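CalG4 (Micromonospora echinospora, PDB 3IA7) is a two-domain protein of the GT-B fold whose C-terminal part is related to erythromycin biosynthesis protein CIII. Local coordinates at residues S26-R31 / E392-L397; T36-P41 / V88-A93; G277-P280 / E284-Q287. One frame throughout, in Å; residues are numbered along the deposited sequence.

Interaction 1: S26-R31 / E392-L397; sequences SELARR and EVEAYL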
ATOM      1  N   SER A  26       4.449   1.869 -10.969  1.00  8.68           N
ATOM      2  CA  SER A  26       4.783   3.100 -10.278  1.00  8.67           C
ATOM      3  C   SER A  26       6.262   3.317 -10.116  1.00  8.04           C
ATOM      4  O   SER A  26       6.764   4.427 -10.356  1.00  7.41           O
ATOM      5  CB  SER A  26       4.102   3.098  -8.896  1.00  9.45           C
ATOM      6  OG  SER A  26       2.704   3.128  -9.149  1.00 12.14           O
ATOM      7  N   GLU A  27       6.973   2.240  -9.767  1.00  7.86           N
ATOM      8  CA  GLU A  27       8.407   2.326  -9.562  1.00  7.92           C
ATOM      9  C   GLU A  27       9.137   2.655 -10.873  1.00  8.03           C
ATOM     10  O   GLU A  27      10.057   3.523 -10.921  1.00  7.56           O
ATOM     11  CB  GLU A  27       8.938   1.020  -8.935  1.00  6.76           C
ATOM     12  CG  GLU A  27      10.476   1.148  -8.501  1.00 12.14           C
ATOM     13  CD  GLU A  27      10.843   2.355  -7.604  1.00 15.90           C
ATOM     14  OE1 GLU A  27      10.076   2.750  -6.714  1.00 19.27           O
ATOM     15  OE2 GLU A  27      11.945   2.930  -7.808  1.00 20.43           O
ATOM     16  N   LEU A  28       8.686   2.048 -11.974  1.00  6.46           N
ATOM     17  CA  LEU A  28       9.239   2.423 -13.317  1.00  7.08           C
ATOM     18  C   LEU A  28       8.946   3.880 -13.741  1.00  6.70           C
ATOM     19  O   LEU A  28       9.837   4.600 -14.266  1.00  6.82           O
ATOM     20  CB  LEU A  28       8.713   1.467 -14.401  1.00  5.01           C
ATOM     21  CG  LEU A  28       9.360   0.049 -14.222  1.00  6.67           C
ATOM     22  CD1 LEU A  28       8.646  -0.938 -15.174  1.00  7.71           C
ATOM     23  CD2 LEU A  28      10.952   0.047 -14.496  1.00 10.02           C
ATOM     24  N   ALA A  29       7.702   4.292 -13.535  1.00  7.94           N
ATOM     25  CA  ALA A  29       7.291   5.681 -13.765  1.00  9.29           C
ATOM     26  C   ALA A  29       8.136   6.645 -12.906  1.00 10.18           C
ATOM     27  O   ALA A  29       8.534   7.727 -13.381  1.00 11.07           O
ATOM     28  CB  ALA A  29       5.752   5.840 -13.474  1.00  9.46           C
ATOM     29  N   ARG A  30       8.385   6.303 -11.638  1.00 10.59           N
ATOM     30  CA  ARG A  30       9.234   7.124 -10.767  1.00 11.89           C
ATOM     31  C   ARG A  30      10.617   7.322 -11.352  1.00 12.16           C
ATOM     32  O   ARG A  30      11.228   8.335 -11.124  1.00 12.08           O
ATOM     33  CB  ARG A  30       9.448   6.524  -9.370  1.00 11.61           C
ATOM     34  CG  ARG A  30       8.256   6.602  -8.527  1.00 17.27           C
ATOM     35  CD  ARG A  30       8.563   6.300  -7.080  1.00 19.09           C
ATOM     36  NE  ARG A  30       7.274   6.157  -6.435  1.00 22.15           N
ATOM     37  CZ  ARG A  30       6.652   4.989  -6.255  1.00 25.14           C
ATOM     38  NH1 ARG A  30       7.241   3.862  -6.589  1.00 20.02           N
ATOM     39  NH2 ARG A  30       5.447   4.945  -5.683  1.00 27.82           N
ATOM     40  N   ARG A  31      11.114   6.294 -12.022  1.00 11.74           N
ATOM     41  CA  ARG A  31      12.397   6.341 -12.639  1.00 11.77           C
ATOM     42  C   ARG A  31      12.404   7.074 -13.968  1.00 11.43           C
ATOM     43  O   ARG A  31      13.430   7.086 -14.644  1.00 11.32           O
ATOM     44  CB  ARG A  31      12.987   4.931 -12.753  1.00 10.47           C
ATOM     45  CG  ARG A  31      13.080   4.258 -11.371  1.00 12.78           C
ATOM     46  CD  ARG A  31      13.629   2.822 -11.430  1.00 11.77           C
ATOM     47  NE  ARG A  31      13.617   2.225 -10.090  1.00 11.96           N
ATOM     48  CZ  ARG A  31      14.373   1.208  -9.699  1.00 11.89           C
ATOM     49  NH1 ARG A  31      15.207   0.610 -10.550  1.00  8.26           N
ATOM     50  NH2 ARG A  31      14.236   0.744  -8.463  1.00 12.39           N
ATOM     51  N   GLU A 392      15.493  -5.258 -11.967  1.00 13.61           N
ATOM     52  CA  GLU A 392      15.654  -6.435 -12.840  1.00 14.23           C
ATOM     53  C   GLU A 392      15.226  -6.022 -14.238  1.00 14.30           C
ATOM     54  O   GLU A 392      15.862  -6.369 -15.209  1.00 13.54           O
ATOM     55  CB  GLU A 392      14.739  -7.584 -12.412  1.00 14.78           C
ATOM     56  CG  GLU A 392      15.009  -8.162 -11.029  1.00 20.25           C
ATOM     57  CD  GLU A 392      16.164  -9.144 -10.959  1.00 21.19           C
ATOM     58  OE1 GLU A 392      16.667  -9.625 -12.003  1.00 24.73           O
ATOM     59  OE2 GLU A 392      16.554  -9.473  -9.822  1.00 27.47           O
ATOM     60  N   VAL A 393      14.134  -5.279 -14.334  1.00 12.82           N
ATOM     61  CA  VAL A 393      13.683  -4.855 -15.659  1.00 13.27           C
ATOM     62  C   VAL A 393      14.712  -3.919 -16.285  1.00 12.91           C
ATOM     63  O   VAL A 393      15.058  -4.065 -17.487  1.00 11.19           O
ATOM     64  CB  VAL A 393      12.327  -4.154 -15.598  1.00 13.19           C
ATOM     65  CG1 VAL A 393      12.019  -3.506 -16.959  1.00 14.31           C
ATOM     66  CG2 VAL A 393      11.173  -5.140 -15.119  1.00 10.77           C
ATOM     67  N   GLU A 394      15.193  -2.931 -15.516  1.00 12.17           N
ATOM     68  CA  GLU A 394      16.202  -2.014 -16.079  1.00 12.61           C
ATOM     69  C   GLU A 394      17.517  -2.705 -16.484  1.00 13.04           C
ATOM     70  O   GLU A 394      18.088  -2.383 -17.530  1.00 12.58           O
ATOM     71  CB  GLU A 394      16.486  -0.820 -15.154  1.00 11.56           C
ATOM     72  CG  GLU A 394      15.269   0.116 -14.988  1.00 13.54           C
ATOM     73  CD  GLU A 394      15.636   1.348 -14.227  1.00 17.16           C
ATOM     74  OE1 GLU A 394      16.314   1.207 -13.182  1.00 13.92           O
ATOM     75  OE2 GLU A 394      15.253   2.450 -14.693  1.00 15.34           O
ATOM     76  N   ALA A 395      17.967  -3.663 -15.669  1.00 14.03           N
ATOM     77  CA  ALA A 395      19.152  -4.473 -15.977  1.00 14.31           C
ATOM     78  C   ALA A 395      18.968  -5.335 -17.246  1.00 14.40           C
ATOM     79  O   ALA A 395      19.889  -5.458 -18.042  1.00 12.18           O
ATOM     80  CB  ALA A 395      19.549  -5.374 -14.771  1.00 14.57           C
ATOM     81  N   TYR A 396      17.782  -5.924 -17.416  1.00 13.05           N
ATOM     82  CA  TYR A 396      17.447  -6.742 -18.581  1.00 13.37           C
ATOM     83  C   TYR A 396      17.540  -5.873 -19.815  1.00 14.72           C
ATOM     84  O   TYR A 396      18.187  -6.240 -20.801  1.00 14.09           O
ATOM     85  CB  TYR A 396      16.038  -7.336 -18.376  1.00 13.92           C
ATOM     86  CG  TYR A 396      15.444  -8.189 -19.487  1.00 13.10           C
ATOM     87  CD1 TYR A 396      16.059  -9.384 -19.923  1.00 10.58           C
ATOM     88  CD2 TYR A 396      14.271  -7.797 -20.093  1.00 12.19           C
ATOM     89  CE1 TYR A 396      15.491 -10.157 -20.914  1.00 11.48           C
ATOM     90  CE2 TYR A 396      13.690  -8.563 -21.084  1.00 12.17           C
ATOM     91  CZ  TYR A 396      14.293  -9.739 -21.488  1.00  9.24           C
ATOM     92  OH  TYR A 396      13.659 -10.524 -22.427  1.00 11.06           O
ATOM     93  N   LEU A 397      16.960  -4.683 -19.746  1.00 16.41           N
ATOM     94  CA  LEU A 397      17.086  -3.709 -20.851  1.00 18.30           C
ATOM     95  C   LEU A 397      18.526  -3.360 -21.185  1.00 19.55           C
ATOM     96  O   LEU A 397      18.892  -3.335 -22.352  1.00 20.79           O
ATOM     97  CB  LEU A 397      16.301  -2.449 -20.543  1.00 18.73           C
ATOM     98  CG  LEU A 397      14.783  -2.519 -20.685  1.00 16.99           C
ATOM     99  CD1 LEU A 397      14.221  -1.155 -20.262  1.00 14.97           C
ATOM    100  CD2 LEU A 397      14.370  -2.809 -22.122  1.00 17.81           C
TER
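R31, just past the end of helix 15-30, and E394, on helix 385-400, show how a long arginine can link helices far apart in sequence. R31 CB begins beside the E394 carboxylate, 3.9 Å from OE2. The chain then runs extended, its CG set beside the backbone N (chi1 -57°), which draws it along that carboxylate, and CD lies 3.6 Å from E394 OE1. NE turns instead to its own helix and donates to E27 OE2 at 2.9 Å, on the anti lone pair and in the guanidinium plane. NH2 reaches the same oxygen over 3.2 Å, so E27 grips the guanidinium side-on through one atom. NH1 crosses to E394 OE1 over 2.9 Å (N-H...O 151°); the oxygen lies near the guanidinium plane, but the nitrogen stands 55° above the carboxylate plane. NH1 also pairs with D391, while E394 OE2 bonds to H33. Beside these charges the L28 CD2 methyl comes 4.3 Å from E394 CG and 4.5 Å from V393 CG1, among I7 and F9 of strand 6-10. R30 NH1 adds a bond to E27 OE1, and the second subunit packs on E27 through its A387. Three carboxylates, E27, E394 and D391, balance the charge of R31 and hold its guanidinium at several nitrogens, tying the C-terminal helix to the N-terminal domain.

Interaction 2: T36-P41 / V88-A93; sequences TYVTTP and VAILRA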
ATOM      1  N   THR A  36       2.783   2.735 -20.819  1.00  9.57           N
ATOM      2  CA  THR A  36       1.490   2.612 -21.440  1.00  9.66           C
ATOM      3  C   THR A  36       0.945   1.269 -20.956  1.00 10.48           C
ATOM      4  O   THR A  36       1.712   0.312 -20.816  1.00 10.55           O
ATOM      5  CB  THR A  36       1.628   2.632 -22.969  1.00 10.88           C
ATOM      6  OG1 THR A  36       2.192   3.900 -23.386  1.00 11.03           O
ATOM      7  CG2 THR A  36       0.261   2.435 -23.658  1.00  8.16           C
ATOM      8  N   TYR A  37      -0.355   1.183 -20.728  1.00  8.93           N
ATOM      9  CA  TYR A  37      -0.882   0.028 -20.039  1.00  9.01           C
ATOM     10  C   TYR A  37      -2.231  -0.332 -20.679  1.00  8.33           C
ATOM     11  O   TYR A  37      -3.158   0.510 -20.701  1.00  8.73           O
ATOM     12  CB  TYR A  37      -1.021   0.341 -18.526  1.00  8.54           C
ATOM     13  CG  TYR A  37      -1.223  -0.894 -17.621  1.00  9.96           C
ATOM     14  CD1 TYR A  37      -0.292  -1.216 -16.645  1.00 10.14           C
ATOM     15  CD2 TYR A  37      -2.384  -1.666 -17.693  1.00 11.99           C
ATOM     16  CE1 TYR A  37      -0.465  -2.311 -15.810  1.00 10.42           C
ATOM     17  CE2 TYR A  37      -2.574  -2.798 -16.859  1.00 10.23           C
ATOM     18  CZ  TYR A  37      -1.582  -3.109 -15.925  1.00 11.80           C
ATOM     19  OH  TYR A  37      -1.763  -4.171 -15.053  1.00 12.83           O
ATOM     20  N   VAL A  38      -2.318  -1.571 -21.198  1.00  8.35           N
ATOM     21  CA  VAL A  38      -3.562  -2.060 -21.799  1.00  8.95           C
ATOM     22  C   VAL A  38      -4.493  -2.658 -20.737  1.00  8.99           C
ATOM     23  O   VAL A  38      -4.152  -3.656 -20.026  1.00  9.21           O
ATOM     24  CB  VAL A  38      -3.284  -3.094 -22.946  1.00  7.13           C
ATOM     25  CG1 VAL A  38      -4.603  -3.571 -23.645  1.00  8.36           C
ATOM     26  CG2 VAL A  38      -2.236  -2.528 -23.984  1.00 11.32           C
ATOM     27  N   THR A  39      -5.685  -2.067 -20.641  1.00  9.01           N
ATOM     28  CA  THR A  39      -6.664  -2.523 -19.679  1.00  9.36           C
ATOM     29  C   THR A  39      -8.087  -2.136 -20.098  1.00  9.62           C
ATOM     30  O   THR A  39      -8.292  -1.652 -21.207  1.00  9.80           O
ATOM     31  CB  THR A  39      -6.345  -2.030 -18.231  1.00 10.63           C
ATOM     32  OG1 THR A  39      -7.156  -2.772 -17.299  1.00 12.70           O
ATOM     33  CG2 THR A  39      -6.571  -0.446 -18.121  1.00 11.71           C
ATOM     34  N   THR A  40      -9.072  -2.417 -19.249  1.00  8.99           N
ATOM     35  CA  THR A  40     -10.448  -2.096 -19.561  1.00  9.79           C
ATOM     36  C   THR A  40     -10.878  -0.847 -18.788  1.00  9.17           C
ATOM     37  O   THR A  40     -10.152  -0.414 -17.888  1.00  9.01           O
ATOM     38  CB  THR A  40     -11.391  -3.260 -19.168  1.00 10.44           C
ATOM     39  OG1 THR A  40     -11.312  -3.514 -17.745  1.00  9.03           O
ATOM     40  CG2 THR A  40     -11.098  -4.507 -19.979  1.00 10.86           C
ATOM     41  N   PRO A  41     -12.034  -0.267 -19.140  1.00  9.97           N
ATOM     42  CA  PRO A  41     -12.442   0.892 -18.387  1.00 11.58           C
ATOM     43  C   PRO A  41     -12.507   0.631 -16.870  1.00 11.14           C
ATOM     44  O   PRO A  41     -12.243   1.528 -16.073  1.00 11.23           O
ATOM     45  CB  PRO A  41     -13.805   1.195 -18.976  1.00 11.73           C
ATOM     46  CG  PRO A  41     -13.592   0.862 -20.475  1.00 12.25           C
ATOM     47  CD  PRO A  41     -12.930  -0.493 -20.312  1.00 10.75           C
ATOM     48  N   VAL A  88      -6.394 -12.169 -28.039  1.00 10.79           N
ATOM     49  CA  VAL A  88      -6.520 -11.441 -29.327  1.00 12.66           C
ATOM     50  C   VAL A  88      -7.083  -9.995 -29.156  1.00 11.94           C
ATOM     51  O   VAL A  88      -6.644  -9.042 -29.834  1.00 12.70           O
ATOM     52  CB  VAL A  88      -7.358 -12.246 -30.364  1.00 10.84           C
ATOM     53  CG1 VAL A  88      -7.668 -11.414 -31.616  1.00 12.67           C
ATOM     54  CG2 VAL A  88      -6.599 -13.528 -30.794  1.00 13.63           C
ATOM     55  N   ALA A  89      -8.041  -9.833 -28.255  1.00 10.77           N
ATOM     56  CA  ALA A  89      -8.604  -8.509 -27.950  1.00 12.24           C
ATOM     57  C   ALA A  89      -7.503  -7.529 -27.508  1.00 12.10           C
ATOM     58  O   ALA A  89      -7.449  -6.395 -27.988  1.00 11.25           O
ATOM     59  CB  ALA A  89      -9.720  -8.628 -26.889  1.00 12.14           C
ATOM     60  N   ILE A  90      -6.633  -7.994 -26.627  1.00 11.47           N
ATOM     61  CA  ILE A  90      -5.510  -7.210 -26.087  1.00 12.92           C
ATOM     62  C   ILE A  90      -4.465  -6.930 -27.167  1.00 12.14           C
ATOM     63  O   ILE A  90      -4.027  -5.769 -27.347  1.00 11.40           O
ATOM     64  CB  ILE A  90      -4.861  -7.953 -24.872  1.00 13.51           C
ATOM     65  CG1 ILE A  90      -5.839  -7.920 -23.651  1.00 12.87           C
ATOM     66  CG2 ILE A  90      -3.467  -7.305 -24.485  1.00 15.56           C
ATOM     67  CD1 ILE A  90      -5.549  -8.968 -22.635  1.00 14.03           C
ATOM     68  N   LEU A  91      -4.102  -7.985 -27.901  1.00 11.74           N
ATOM     69  CA  LEU A  91      -3.171  -7.881 -29.026  1.00 13.46           C
ATOM     70  C   LEU A  91      -3.648  -6.828 -30.063  1.00 12.12           C
ATOM     71  O   LEU A  91      -2.895  -5.911 -30.441  1.00 11.15           O
ATOM     72  CB  LEU A  91      -3.013  -9.306 -29.647  1.00 13.23           C
ATOM     73  CG  LEU A  91      -2.140  -9.542 -30.880  1.00 16.38           C
ATOM     74  CD1 LEU A  91      -0.705  -9.316 -30.498  1.00 13.27           C
ATOM     75  CD2 LEU A  91      -2.336 -10.996 -31.270  1.00 15.69           C
ATOM     76  N   ARG A  92      -4.895  -6.927 -30.510  1.00 11.74           N
ATOM     77  CA  ARG A  92      -5.403  -5.967 -31.498  1.00 11.77           C
ATOM     78  C   ARG A  92      -5.409  -4.543 -30.937  1.00 12.44           C
ATOM     79  O   ARG A  92      -5.117  -3.605 -31.685  1.00 12.47           O
ATOM     80  CB  ARG A  92      -6.826  -6.319 -31.983  1.00 11.71           C
ATOM     81  CG  ARG A  92      -6.859  -7.638 -32.848  1.00 10.15           C
ATOM     82  CD  ARG A  92      -8.265  -7.999 -33.263  1.00 12.45           C
ATOM     83  NE  ARG A  92      -8.271  -9.281 -33.964  1.00 11.18           N
ATOM     84  CZ  ARG A  92      -9.374  -9.900 -34.371  1.00 12.19           C
ATOM     85  NH1 ARG A  92     -10.585  -9.375 -34.132  1.00 16.09           N
ATOM     86  NH2 ARG A  92      -9.246 -11.056 -35.004  1.00 14.11           N
ATOM     87  N   ALA A  93      -5.829  -4.358 -29.665  1.00 12.37           N
ATOM     88  CA  ALA A  93      -5.929  -2.996 -29.089  1.00 13.40           C
ATOM     89  C   ALA A  93      -4.557  -2.343 -29.033  1.00 13.09           C
ATOM     90  O   ALA A  93      -4.433  -1.170 -29.319  1.00 14.00           O
ATOM     91  CB  ALA A  93      -6.467  -3.026 -27.673  1.00 12.91           C
TER
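V38 on strand 34-39 faces I90 on helix 75-98, their CA atoms 7.0 Å apart, so that a turn of helix rests on one face of the strand. The touching is done by methyl groups. V38 sends its CG1 anti to the backbone N (chi1 -177°), and this branch reaches the helix, meeting I90 CG2 at 4.0 Å. A93, one turn further on, brings its CB to 4.5 Å from the same V38 CG1. The directions from V38 CG1 to I90 CG2 and to A93 CB are nearly perpendicular, so the two helix residues meet this methyl on different flanks. I90 CG2 is likewise the branch anti to its backbone N. This is the familiar packing of a Rossmann-like domain, a parallel sheet covered by helices, and helix 75-98 belongs to the connection that leads from strand 53-56, at one edge of the sheet, back across to strand 105-109 beyond the first strand. In the sheet V38 has L8 and V55 of the adjoining strands beside it, and a backbone hydrogen bond ties it to F9. I90 also touches A10 and Y57, and A115 of helix 113-123. T39 points away from helix 75-98 and packs on V54, whereas L91 points away from the strand and packs on L118 and L119 of helix 113-123. Polar groups of segment 36-41 find hydrogen-bond partners elsewhere, Y37 OH with S21 and N11, and T40 OG1 with Q13.

Interaction 3: G277-P280 / E284-Q287; sequences GPLP and EAHQ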
ATOM      1  N   GLY A 277     -27.262  -9.168  10.630  1.00 23.36           N
ATOM      2  CA  GLY A 277     -28.036  -9.024  11.870  1.00 21.93           C
ATOM      3  C   GLY A 277     -27.150  -8.630  13.048  1.00 21.29           C
ATOM      4  O   GLY A 277     -25.944  -8.350  12.854  1.00 21.81           O
ATOM      5  N   PRO A 278     -27.725  -8.632  14.271  1.00 20.62           N
ATOM      6  CA  PRO A 278     -27.028  -8.266  15.514  1.00 19.97           C
ATOM      7  C   PRO A 278     -25.776  -9.131  15.698  1.00 19.76           C
ATOM      8  O   PRO A 278     -25.862 -10.349  15.567  1.00 20.18           O
ATOM      9  CB  PRO A 278     -28.072  -8.565  16.610  1.00 19.87           C
ATOM     10  CG  PRO A 278     -29.382  -8.524  15.909  1.00 19.79           C
ATOM     11  CD  PRO A 278     -29.118  -9.044  14.527  1.00 20.09           C
ATOM     12  N   LEU A 279     -24.622  -8.498  15.931  1.00 18.61           N
ATOM     13  CA  LEU A 279     -23.361  -9.205  16.166  1.00 17.77           C
ATOM     14  C   LEU A 279     -22.997  -9.197  17.666  1.00 17.99           C
ATOM     15  O   LEU A 279     -23.380  -8.281  18.380  1.00 17.31           O
ATOM     16  CB  LEU A 279     -22.244  -8.556  15.343  1.00 17.59           C
ATOM     17  CG  LEU A 279     -22.424  -8.673  13.828  1.00 17.43           C
ATOM     18  CD1 LEU A 279     -21.274  -7.968  13.075  1.00 20.72           C
ATOM     19  CD2 LEU A 279     -22.504 -10.144  13.420  1.00 20.07           C
ATOM     20  N   PRO A 280     -22.244 -10.205  18.145  1.00 17.59           N
ATOM     21  CA  PRO A 280     -21.755 -10.138  19.528  1.00 17.88           C
ATOM     22  C   PRO A 280     -20.846  -8.907  19.693  1.00 17.72           C
ATOM     23  O   PRO A 280     -20.308  -8.430  18.698  1.00 16.62           O
ATOM     24  CB  PRO A 280     -20.929 -11.429  19.662  1.00 18.17           C
ATOM     25  CG  PRO A 280     -21.441 -12.339  18.578  1.00 18.64           C
ATOM     26  CD  PRO A 280     -21.754 -11.412  17.449  1.00 18.53           C
ATOM     27  N   GLU A 284     -16.783  -7.432  14.906  1.00 16.79           N
ATOM     28  CA  GLU A 284     -17.122  -6.285  14.086  1.00 18.35           C
ATOM     29  C   GLU A 284     -17.072  -6.653  12.605  1.00 18.59           C
ATOM     30  O   GLU A 284     -16.194  -7.414  12.156  1.00 18.33           O
ATOM     31  CB  GLU A 284     -16.201  -5.130  14.411  1.00 18.31           C
ATOM     32  CG  GLU A 284     -14.701  -5.400  14.239  1.00 19.62           C
ATOM     33  CD  GLU A 284     -13.887  -4.169  14.663  1.00 19.87           C
ATOM     34  OE1 GLU A 284     -14.212  -3.084  14.157  1.00 19.77           O
ATOM     35  OE2 GLU A 284     -12.957  -4.262  15.504  1.00 19.39           O
ATOM     36  N   ALA A 285     -17.994  -6.111  11.840  1.00 18.16           N
ATOM     37  CA  ALA A 285     -18.018  -6.413  10.419  1.00 18.18           C
ATOM     38  C   ALA A 285     -17.948  -5.131   9.594  1.00 17.05           C
ATOM     39  O   ALA A 285     -18.599  -4.140   9.931  1.00 17.44           O
ATOM     40  CB  ALA A 285     -19.281  -7.231  10.083  1.00 17.98           C
ATOM     41  N   HIS A 286     -17.150  -5.151   8.520  1.00 16.66           N
ATOM     42  CA  HIS A 286     -16.933  -3.965   7.691  1.00 16.74           C
ATOM     43  C   HIS A 286     -16.891  -4.447   6.259  1.00 16.89           C
ATOM     44  O   HIS A 286     -16.343  -5.522   6.002  1.00 17.03           O
ATOM     45  CB  HIS A 286     -15.542  -3.395   7.974  1.00 17.40           C
ATOM     46  CG  HIS A 286     -15.345  -2.942   9.375  1.00 15.68           C
ATOM     47  ND1 HIS A 286     -15.628  -1.661   9.782  1.00 12.88           N
ATOM     48  CD2 HIS A 286     -14.905  -3.606  10.472  1.00 14.40           C
ATOM     49  CE1 HIS A 286     -15.382  -1.561  11.080  1.00 16.84           C
ATOM     50  NE2 HIS A 286     -14.928  -2.721  11.513  1.00 13.09           N
ATOM     51  N   GLN A 287     -17.417  -3.669   5.326  1.00 15.22           N
ATOM     52  CA  GLN A 287     -17.173  -3.969   3.924  1.00 15.67           C
ATOM     53  C   GLN A 287     -15.678  -3.929   3.601  1.00 15.63           C
ATOM     54  O   GLN A 287     -15.191  -4.826   2.926  1.00 16.03           O
ATOM     55  CB  GLN A 287     -17.944  -3.040   3.004  1.00 14.13           C
ATOM     56  CG  GLN A 287     -19.478  -3.295   3.023  1.00 16.01           C
ATOM     57  CD  GLN A 287     -20.213  -2.581   1.894  1.00 17.68           C
ATOM     58  OE1 GLN A 287     -19.774  -1.535   1.409  1.00 20.30           O
ATOM     59  NE2 GLN A 287     -21.307  -3.161   1.444  1.00 19.45           N
TER
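L279 and E284 bring their CA atoms to 7.2 Å as the irregular segment 277-280 runs roughly opposite in direction to strand 283-286, which the chain enters a few residues later. L279 carries the contact. Its CG sits beside the backbone N (chi1 -65°), and the branch ending in CD1 leans onto the strand: CD1 is 3.7 Å from A285 CB and 4.0 Å from A285 N, with E284 C at 4.4 Å. The leucine therefore rests partly on a methyl and partly on the peptide backbone joining E284 to A285. E284 and H286, the neighbours of A285, point to the other face of the strand. There H286 NE2 donates to E284 OE1 at 2.8 Å, nearly straight (N-H...O 173°). E284 OE1 lies in the plane of the imidazole, and NE2 meets it on the anti side, 31° out of the carboxylate plane. E284 OE2 in turn accepts from H262 and W224, so both oxygens of the carboxylate are engaged and the ring of H286 is held in its setting. H286 also makes an edge-to-face contact with W288 of the second subunit. Strand 283-286 is an edge strand of the C-terminal sheet, counted within the chain, bonded through its backbone to strand 262-266, and L279 and P280 lean on A253, so the loop lies against both helix 246-256 and the edge strand.

In the fold
Interactions 1 and 2 both lie at the N-terminal sheet, interaction 1 bringing the C-terminal helix 385-400 against it. Helix 15-30 and strand 34-39 follow each other in the chain, yet the two contacts do not touch, with nearest atoms about 8 Å apart. Interaction 2 is a buried contact of methyl groups between sheet and helix. Interaction 1 is partly buried: a salt bridge accompanies a small apolar contact, and it joins parts of the chain 361 residues apart. Interaction 3 stands about 44 Å from interaction 1, centre to centre, in the C-terminal domain. It is a surface contact, apolar and local, closing a short loop on an edge strand. Interactions 1 and 3 both touch the second subunit.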